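Local coordinates for nucleoside diphosphate kinase family protein (Babesia bovis, PDB 3JS9) that probably transfers the terminal phosphate of a nucleoside triphosphate to a nucleoside diphosphate through a phosphohistidine intermediate, with magnesium as cofactor, at residues I29-R32 with F33-G37; E87-K90 with I91-L95; A124-S127 with A128-A132; R149-G152 with G153-Y156. All coordinates share one frame; numbering follows the deposited sequence. Where two conformers were deposited one is given.

Contact 1 (I29-R32 with F33-G37); sequences ILKR and FEMKG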
loop_
_atom_site.group_PDB
_atom_site.type_symbol
_atom_site.label_atom_id
_atom_site.label_comp_id
_atom_site.label_asym_id
_atom_site.label_seq_id
_atom_site.Cartn_x
_atom_site.Cartn_y
_atom_site.Cartn_z
ATOM N N ILE A 29 -7.169 9.598 -2.670
ATOM C CA ILE A 29 -6.837 11.006 -2.706
ATOM C C ILE A 29 -6.975 11.583 -1.299
ATOM O O ILE A 29 -6.040 12.262 -0.799
ATOM C CB ILE A 29 -7.716 11.778 -3.754
ATOM C CG1 ILE A 29 -7.299 11.423 -5.216
ATOM C CG2 ILE A 29 -7.691 13.284 -3.508
ATOM C CD1 ILE A 29 -8.440 11.671 -6.299
ATOM N N LEU A 30 -8.108 11.303 -0.641
ATOM C CA LEU A 30 -8.313 11.754 0.731
ATOM C C LEU A 30 -7.116 11.318 1.601
ATOM O O LEU A 30 -6.499 12.119 2.297
ATOM C CB LEU A 30 -9.642 11.214 1.278
ATOM C CG LEU A 30 -10.323 11.969 2.451
ATOM C CD1 LEU A 30 -11.740 11.494 2.614
ATOM C CD2 LEU A 30 -9.591 11.916 3.827
ATOM N N LYS A 31 -6.778 10.034 1.514
ATOM C CA LYS A 31 -5.718 9.432 2.308
ATOM C C LYS A 31 -4.368 10.136 2.066
ATOM O O LYS A 31 -3.591 10.359 3.010
ATOM C CB LYS A 31 -5.678 7.949 1.977
ATOM C CG LYS A 31 -4.596 7.106 2.685
ATOM C CD LYS A 31 -4.893 5.607 2.391
ATOM C CE LYS A 31 -3.623 4.703 2.457
ATOM N NZ LYS A 31 -3.180 4.513 3.878
ATOM N N ARG A 32 -4.096 10.531 0.820
ATOM C CA ARG A 32 -2.832 11.225 0.542
ATOM C C ARG A 32 -2.812 12.560 1.226
ATOM O O ARG A 32 -1.778 12.940 1.780
ATOM C CB ARG A 32 -2.581 11.407 -0.959
ATOM C CG ARG A 32 -2.091 10.148 -1.663
ATOM C CD ARG A 32 -2.197 10.301 -3.140
ATOM N NE ARG A 32 -1.855 9.063 -3.815
ATOM C CZ ARG A 32 -0.869 8.931 -4.706
ATOM N NH1 ARG A 32 -0.673 7.748 -5.261
ATOM N NH2 ARG A 32 -0.135 9.983 -5.086
ATOM N N PHE A 33 -3.934 13.275 1.237
ATOM C CA PHE A 33 -3.985 14.528 1.992
ATOM C C PHE A 33 -3.875 14.330 3.514
ATOM O O PHE A 33 -3.183 15.098 4.204
ATOM C CB PHE A 33 -5.204 15.363 1.593
ATOM C CG PHE A 33 -4.950 16.226 0.373
ATOM C CD1 PHE A 33 -4.471 17.520 0.511
ATOM C CD2 PHE A 33 -5.102 15.702 -0.913
ATOM C CE1 PHE A 33 -4.208 18.288 -0.596
ATOM C CE2 PHE A 33 -4.840 16.463 -2.038
ATOM C CZ PHE A 33 -4.386 17.744 -1.884
ATOM N N GLU A 34 -4.541 13.287 4.016
ATOM C CA GLU A 34 -4.531 12.959 5.421
ATOM C C GLU A 34 -3.109 12.591 5.860
ATOM O O GLU A 34 -2.651 13.096 6.889
ATOM C CB GLU A 34 -5.539 11.831 5.690
ATOM C CG GLU A 34 -6.169 11.758 7.067
ATOM C CD GLU A 34 -7.283 10.687 7.109
ATOM O OE1 GLU A 34 -7.433 9.921 6.119
ATOM O OE2 GLU A 34 -8.005 10.589 8.138
ATOM N N MET A 35 -2.410 11.745 5.085
ATOM C CA MET A 35 -1.057 11.364 5.504
ATOM C C MET A 35 -0.100 12.554 5.462
ATOM O O MET A 35 0.822 12.590 6.258
ATOM C CB MET A 35 -0.505 10.210 4.675
ATOM C CG MET A 35 -1.306 8.941 4.788
ATOM S SD MET A 35 -1.214 8.274 6.442
ATOM C CE MET A 35 -2.650 9.069 7.183
ATOM N N LYS A 36 -0.339 13.528 4.577
ATOM C CA LYS A 36 0.517 14.675 4.451
ATOM C C LYS A 36 0.495 15.503 5.705
ATOM O O LYS A 36 1.479 16.182 6.017
ATOM C CB LYS A 36 0.076 15.539 3.271
ATOM C CG LYS A 36 0.893 16.802 3.071
ATOM C CD LYS A 36 2.378 16.495 2.629
ATOM C CE LYS A 36 3.116 17.758 2.186
ATOM N NZ LYS A 36 4.538 17.499 1.792
ATOM N N GLY A 37 -0.638 15.477 6.402
ATOM C CA GLY A 37 -0.733 16.101 7.713
ATOM C C GLY A 37 -1.529 17.381 7.737
ATOM O O GLY A 37 -1.635 18.031 8.788
#
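L30 and E34, one turn apart on helix 26-36, meet where the methyl CD2 of L30 lies 3.7 Å from the carboxylate oxygen OE1 of E34. Both side chains leave with CG anti to the backbone nitrogen, and they pass each other at a slant, so that an apolar branch runs beside a carboxylate. That carboxylate is engaged elsewhere: OE1 accepts from the backbone N of G27 and OE2 from the backbone N of I26, both of the third subunit. F33 turns one edge of its ring back on the preceding turn, with CD2 3.6 Å from I29 O, while the nearest side-chain approach of the pair, I29 CG2 to F33 CD2, is a looser 4.4 Å.

Beneath these side chains runs the regular i to i+4 bonding. It is tightest at M35 N to K31 O, 2.8 Å, and longer at K36 N to R32 O, 3.2 Å, where the N-H...O angle falls to 142° as the helix ends. Farther out, W83 of strand 78-85 stacks on the F33 ring, R32 forms salt bridges with E28 and D112, and K36 NZ reaches G111 O of the second subunit. The helix thus has one flank on the sheet and others on neighbouring subunits. G37, at positive phi (107°), stops it with two weak bonds back into the last turn, the Schellman motif that commonly closes a helix C-terminus.

Contact 2 (E87-K90 with I91-L95); sequences EAIK and IGRNL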
loop_
_atom_site.group_PDB
_atom_site.type_symbol
_atom_site.label_atom_id
_atom_site.label_comp_id
_atom_site.label_asym_id
_atom_site.label_seq_id
_atom_site.Cartn_x
_atom_site.Cartn_y
_atom_site.Cartn_z
ATOM N N GLU A 87 0.790 26.889 4.367
ATOM C CA GLU A 87 1.033 26.719 2.936
ATOM C C GLU A 87 0.252 25.562 2.354
ATOM O O GLU A 87 0.721 24.877 1.416
ATOM C CB GLU A 87 2.516 26.532 2.681
ATOM C CG GLU A 87 3.321 27.605 3.390
ATOM C CD GLU A 87 4.507 28.025 2.588
ATOM O OE1 GLU A 87 4.267 28.603 1.485
ATOM O OE2 GLU A 87 5.659 27.784 3.057
ATOM N N ALA A 88 -0.946 25.363 2.897
ATOM C CA ALA A 88 -1.841 24.345 2.404
ATOM C C ALA A 88 -2.038 24.422 0.873
ATOM O O ALA A 88 -2.079 23.406 0.202
ATOM C CB ALA A 88 -3.184 24.432 3.134
ATOM N N ILE A 89 -2.155 25.636 0.332
ATOM C CA ILE A 89 -2.497 25.806 -1.073
ATOM C C ILE A 89 -1.395 25.246 -1.969
ATOM O O ILE A 89 -1.690 24.481 -2.907
ATOM C CB ILE A 89 -2.835 27.279 -1.411
ATOM C CG1 ILE A 89 -4.099 27.713 -0.651
ATOM C CG2 ILE A 89 -3.074 27.450 -2.882
ATOM C CD1 ILE A 89 -4.168 29.217 -0.416
ATOM N N LYS A 90 -0.141 25.581 -1.640
ATOM C CA LYS A 90 1.028 25.073 -2.354
ATOM C C LYS A 90 1.199 23.553 -2.158
ATOM O O LYS A 90 1.566 22.826 -3.094
ATOM C CB LYS A 90 2.270 25.826 -1.914
ATOM C CG LYS A 90 3.542 25.425 -2.593
ATOM C CD LYS A 90 4.654 26.451 -2.362
ATOM C CE LYS A 90 6.006 25.838 -2.831
ATOM N NZ LYS A 90 7.108 26.828 -3.088
ATOM N N ILE A 91 0.907 23.070 -0.948
ATOM C CA ILE A 91 0.970 21.644 -0.668
ATOM C C ILE A 91 -0.055 20.863 -1.484
ATOM O O ILE A 91 0.262 19.776 -2.014
ATOM C CB ILE A 91 0.804 21.387 0.814
ATOM C CG1 ILE A 91 2.110 21.749 1.534
ATOM C CG2 ILE A 91 0.364 19.960 1.061
ATOM C CD1 ILE A 91 1.967 21.788 3.004
ATOM N N GLY A 92 -1.262 21.421 -1.626
ATOM C CA GLY A 92 -2.283 20.788 -2.450
ATOM C C GLY A 92 -1.818 20.624 -3.888
ATOM O O GLY A 92 -1.993 19.552 -4.499
ATOM N N ARG A 93 -1.210 21.687 -4.422
ATOM C CA ARG A 93 -0.658 21.707 -5.780
ATOM C C ARG A 93 0.434 20.692 -5.887
ATOM O O ARG A 93 0.440 19.911 -6.833
ATOM C CB ARG A 93 -0.166 23.100 -6.179
ATOM C CG ARG A 93 -1.294 24.049 -6.655
ATOM C CD ARG A 93 -0.948 25.568 -6.549
ATOM N NE ARG A 93 0.492 25.849 -6.633
ATOM C CZ ARG A 93 1.120 26.836 -5.981
ATOM N NH1 ARG A 93 2.442 26.975 -6.113
ATOM N NH2 ARG A 93 0.451 27.685 -5.197
ATOM N N ASN A 94 1.317 20.628 -4.897
ATOM C CA ASN A 94 2.360 19.593 -4.882
ATOM C C ASN A 94 1.859 18.148 -4.880
ATOM O O ASN A 94 2.502 17.261 -5.457
ATOM C CB ASN A 94 3.265 19.765 -3.667
ATOM C CG ASN A 94 4.094 21.027 -3.740
ATOM O OD1 ASN A 94 4.161 21.683 -4.795
ATOM N ND2 ASN A 94 4.746 21.375 -2.624
ATOM N N LEU A 95 0.743 17.894 -4.206
ATOM C CA LEU A 95 0.299 16.538 -4.072
ATOM C C LEU A 95 -0.393 16.091 -5.352
ATOM O O LEU A 95 -0.294 14.921 -5.768
ATOM C CB LEU A 95 -0.633 16.380 -2.860
ATOM C CG LEU A 95 -0.145 16.571 -1.422
ATOM C CD1 LEU A 95 -1.201 15.989 -0.422
ATOM C CD2 LEU A 95 1.284 15.988 -1.168
#
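K90 and R93 cross obliquely on the first turns of helix 88-96, and their conformations explain how two cationic side chains share one flank. K90 sets CG anti to its own nitrogen (chi1 -179°) and then runs out fully extended. R93 sets CG beside its nitrogen, anti to the carbonyl carbon, and bends at chi3 (27°), which folds the guanidinium back over the preceding turn. One face of that group lies over K90 CA, 3.9 Å above the plane and offset toward its rim; NH1 comes within 4.0 Å of K90 CG. The charged ends stay apart, with K90 NZ 5.6 Å from R93 NH1.

N94 turns its amide back on the same turn. Its CG sits 3.2 Å from K90 O, the carbonyl that also accepts the backbone N-H of N94 at 2.9 Å. I91 uses its longer branch in a similar way: CG1, placed beside the backbone nitrogen, packs 3.4 Å from E87 O. E87 occupies the N-cap position, and its carbonyl receives the first bond of the helix, from I91 N at 3.0 Å.

R93 is a predicted ATP-binding residue, and its side chain is about 7 Å from that of R110, another such residue. Around the helix, A88 and I89 face strand 10-16, I91 and L95 lie against helix 26-36, and K90 packs on V102 and I91 on V115, both of the second subunit.

Contact 3 (A124-S127 with A128-A132); sequences ASSS and AEDAA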
loop_
_atom_site.group_PDB
_atom_site.type_symbol
_atom_site.label_atom_id
_atom_site.label_comp_id
_atom_site.label_asym_id
_atom_site.label_seq_id
_atom_site.Cartn_x
_atom_site.Cartn_y
_atom_site.Cartn_z
ATOM N N ALA A 124 -7.195 21.161 -7.378
ATOM C CA ALA A 124 -6.679 21.844 -6.178
ATOM C C ALA A 124 -6.694 23.325 -6.398
ATOM O O ALA A 124 -6.488 23.767 -7.497
ATOM C CB ALA A 124 -5.245 21.371 -5.822
ATOM N N SER A 125 -6.910 24.109 -5.353
ATOM C CA SER A 125 -6.945 25.577 -5.493
ATOM C C SER A 125 -5.606 26.047 -6.023
ATOM O O SER A 125 -4.555 25.527 -5.628
ATOM C CB SER A 125 -7.223 26.283 -4.149
ATOM O OG SER A 125 -8.558 26.117 -3.767
ATOM N N SER A 126 -5.654 27.066 -6.866
ATOM C CA SER A 126 -4.465 27.581 -7.506
ATOM C C SER A 126 -3.703 28.691 -6.737
ATOM O O SER A 126 -2.484 28.832 -6.874
ATOM C CB SER A 126 -4.869 28.123 -8.862
ATOM O OG SER A 126 -3.836 27.841 -9.749
ATOM N N SER A 127 -4.431 29.484 -5.958
ATOM C CA SER A 127 -3.892 30.691 -5.349
ATOM C C SER A 127 -4.733 31.016 -4.123
ATOM O O SER A 127 -5.828 30.460 -3.969
ATOM C CB SER A 127 -3.968 31.876 -6.348
ATOM O OG SER A 127 -5.330 32.158 -6.678
ATOM N N ALA A 128 -4.234 31.927 -3.282
ATOM C CA ALA A 128 -4.974 32.406 -2.103
ATOM C C ALA A 128 -6.356 32.971 -2.481
ATOM O O ALA A 128 -7.360 32.670 -1.838
ATOM C CB ALA A 128 -4.144 33.445 -1.316
ATOM N N GLU A 129 -6.399 33.737 -3.560
ATOM C CA GLU A 129 -7.638 34.298 -4.044
ATOM C C GLU A 129 -8.584 33.189 -4.520
ATOM O O GLU A 129 -9.760 33.198 -4.188
ATOM C CB GLU A 129 -7.382 35.344 -5.163
ATOM C CG GLU A 129 -8.571 36.279 -5.379
ATOM C CD GLU A 129 -8.608 37.008 -6.726
ATOM O OE1 GLU A 129 -7.582 37.605 -7.124
ATOM O OE2 GLU A 129 -9.702 37.024 -7.365
ATOM N N ASP A 130 -8.086 32.236 -5.301
ATOM C CA ASP A 130 -8.956 31.134 -5.732
ATOM C C ASP A 130 -9.445 30.295 -4.564
ATOM O O ASP A 130 -10.595 29.860 -4.557
ATOM C CB ASP A 130 -8.258 30.228 -6.745
ATOM C CG ASP A 130 -7.981 30.927 -8.064
ATOM O OD1 ASP A 130 -8.785 31.795 -8.450
ATOM O OD2 ASP A 130 -6.974 30.587 -8.720
ATOM N N ALA A 131 -8.568 30.067 -3.585
ATOM C CA ALA A 131 -8.907 29.255 -2.417
ATOM C C ALA A 131 -10.016 29.911 -1.611
ATOM O O ALA A 131 -10.944 29.226 -1.145
ATOM C CB ALA A 131 -7.684 29.041 -1.541
ATOM N N ALA A 132 -9.920 31.237 -1.448
ATOM C CA ALA A 132 -10.876 31.978 -0.628
ATOM C C ALA A 132 -12.280 31.876 -1.244
ATOM O O ALA A 132 -13.270 31.700 -0.532
ATOM C CB ALA A 132 -10.443 33.427 -0.454
#
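S125 faces A131 across the entry to helix 128-138, its CB and OG both 3.8 Å from the methyl CB of A131, with OG closer still to A131 CA at 3.4 Å. The hydroxyl is directed to polar partners beyond this turn, E134 OE1 and the backbone N of Y13, which tie it both to the helix ahead and to strand 10-16. The side chain of S125 also lies about 4 Å from that of H123, the predicted phosphohistidine.

S126 contributes CB, which sits 3.2 Å from OD2 of D130. S127 then makes the helix N-cap. With chi1 at 63° its OG stands between its own backbone nitrogen and carbonyl carbon, from where it accepts the N-H of D130 at 3.1 Å along a nearly straight path (165°). The same hydroxyl gives a weak bond to D130 OD2, also 3.1 Å, so one oxygen meets both the backbone and the carboxylate of the third residue into the helix. The carboxylate's other oxygen, OD1, pairs with R133 in a salt bridge. S127 O takes up the first main-chain bond of the helix, from A131 N at 2.8 Å, and the A131 methyl rests 3.4 Å from that carbonyl oxygen.

Contact 4 (R149-G152 with G153-Y156); sequences RSVG and GWIY. With SO4 (sulfate ion), chain E.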
loop_
_atom_site.group_PDB
_atom_site.type_symbol
_atom_site.label_atom_id
_atom_site.label_comp_id
_atom_site.label_asym_id
_atom_site.label_seq_id
_atom_site.Cartn_x
_atom_site.Cartn_y
_atom_site.Cartn_z
ATOM N N ARG A 149 -6.530 18.281 16.927
ATOM C CA ARG A 149 -5.775 17.039 16.832
ATOM C C ARG A 149 -4.827 16.895 17.995
ATOM O O ARG A 149 -3.927 17.733 18.182
ATOM C CB ARG A 149 -4.980 16.976 15.530
ATOM C CG ARG A 149 -5.770 16.449 14.348
ATOM C CD ARG A 149 -4.921 16.392 13.077
ATOM N NE ARG A 149 -4.173 17.635 12.852
ATOM C CZ ARG A 149 -3.500 17.899 11.741
ATOM N NH1 ARG A 149 -3.489 17.012 10.746
ATOM N NH2 ARG A 149 -2.863 19.050 11.608
ATOM N N SER A 150 -5.007 15.833 18.773
ATOM C CA SER A 150 -4.043 15.512 19.821
ATOM C C SER A 150 -2.618 15.448 19.255
ATOM O O SER A 150 -1.681 15.876 19.913
ATOM C CB SER A 150 -4.378 14.170 20.450
ATOM O OG SER A 150 -5.650 14.198 21.060
ATOM N N VAL A 151 -2.462 14.921 18.034
ATOM C CA VAL A 151 -1.158 14.772 17.404
ATOM C C VAL A 151 -0.641 16.036 16.682
ATOM O O VAL A 151 0.543 16.123 16.323
ATOM C CB VAL A 151 -1.158 13.543 16.457
ATOM C CG1 VAL A 151 -1.731 13.889 15.096
ATOM C CG2 VAL A 151 0.221 12.974 16.331
ATOM N N GLY A 152 -1.534 17.017 16.513
ATOM C CA GLY A 152 -1.283 18.234 15.745
ATOM C C GLY A 152 0.029 18.939 15.957
ATOM O O GLY A 152 0.617 19.424 14.990
ATOM N N GLY A 153 0.498 18.982 17.210
ATOM C CA GLY A 153 1.677 19.732 17.610
ATOM C C GLY A 153 2.970 19.088 17.145
ATOM O O GLY A 153 4.043 19.705 17.223
ATOM N N TRP A 154 2.877 17.837 16.697
ATOM C CA TRP A 154 3.975 17.164 16.034
ATOM C C TRP A 154 3.897 17.297 14.507
ATOM O O TRP A 154 4.745 16.726 13.819
ATOM C CB TRP A 154 4.018 15.672 16.398
ATOM C CG TRP A 154 4.076 15.400 17.851
ATOM C CD1 TRP A 154 3.024 15.148 18.672
ATOM C CD2 TRP A 154 5.247 15.376 18.674
ATOM N NE1 TRP A 154 3.462 14.966 19.961
ATOM C CE2 TRP A 154 4.825 15.094 19.991
ATOM C CE3 TRP A 154 6.611 15.585 18.432
ATOM C CZ2 TRP A 154 5.720 14.993 21.068
ATOM C CZ3 TRP A 154 7.514 15.483 19.522
ATOM C CH2 TRP A 154 7.054 15.193 20.814
ATOM N N ILE A 155 2.905 18.023 13.968
ATOM C CA ILE A 155 2.815 18.193 12.507
ATOM C C ILE A 155 3.216 19.618 12.135
ATOM O O ILE A 155 4.015 19.833 11.211
ATOM C CB ILE A 155 1.445 17.769 11.934
ATOM C CG1 ILE A 155 1.081 16.330 12.374
ATOM C CG2 ILE A 155 1.457 17.839 10.414
ATOM C CD1 ILE A 155 -0.371 15.877 12.027
ATOM N N TYR A 156 2.704 20.588 12.894
ATOM C CA TYR A 156 3.104 21.997 12.772
ATOM C C TYR A 156 2.629 22.808 13.971
ATOM O O TYR A 156 3.051 23.977 14.109
ATOM C CB TYR A 156 2.575 22.635 11.470
ATOM C CG TYR A 156 1.076 22.470 11.218
ATOM C CD1 TYR A 156 0.595 21.502 10.329
ATOM C CD2 TYR A 156 0.138 23.306 11.848
ATOM C CE1 TYR A 156 -0.789 21.361 10.088
ATOM C CE2 TYR A 156 -1.232 23.179 11.614
ATOM C CZ TYR A 156 -1.692 22.193 10.739
ATOM O OH TYR A 156 -3.064 22.086 10.498
ATOM O OXT TYR A 156 1.811 22.338 14.792
HETATM S S SO4 E . -4.449 21.083 14.878
HETATM O O1 SO4 E . -5.488 20.059 14.892
HETATM O O2 SO4 E . -4.060 21.341 16.268
HETATM O O3 SO4 E . -5.030 22.303 14.328
HETATM O O4 SO4 E . -3.341 20.590 14.049
#
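R149 and I155 cross at about a right angle, and the terminal methyl CD1 of I155 lies over one face of the guanidinium, 3.6 Å from NH1. Y156 also crosses R149 nearly perpendicularly, but at the rim: CE1 of its ring meets NH2 at 3.5 Å in the guanidinium plane, with the two planes turned 59° apart. A bend at chi3 (-47°) brings the arginine's NE and NH2 round to a sulfate, which NH2 reaches through O4 at 2.9 Å. The backbone N of R149 holds a second sulfate oxygen, O1, also at 2.9 Å, and K39 NZ adds another bond to the anion.

V151 CG1 rests 3.9 Å from the same methyl, I155 CD1, which therefore meets an apolar branch as well as the flat cation. A type I turn from R149 to G152 folds the chain back. G152 O then grips two donors: Y156 N at 3.2 Å, and I155 N at 2.9 Å from well above the carbonyl plane. W154 NE1 is hydrogen-bonded to S150 OG of the fourth subunit.

With the main chain, the arginine and a lysine all donating to it, the sulfate, probably from the crystallisation liquor, marks a small anion-binding spot at the C-terminus, away from the predicted active site.

Overall arrangement
Contacts 1, 2 and 3 form a chain of touching neighbours. The ring of F33 in contact 1 packs on helix 88-96, with CE1 3.7 Å from G92 CA, and contact 2 passes the packing on through I89 CD1, 3.7 Å from A131 CB of contact 3. Contacts 1 and 3 themselves come no nearer than about 5 Å. Contacts 2 and 3, their centres 10 Å apart, both border the predicted active site: the side chain of R93 is about 8 Å from that of H123. Contact 4 lies farther out, its centre 25 Å from that of contact 3, yet it joins contact 1 through a probable hydrogen bond from R149 NH1 to G37 O, 2.9 Å.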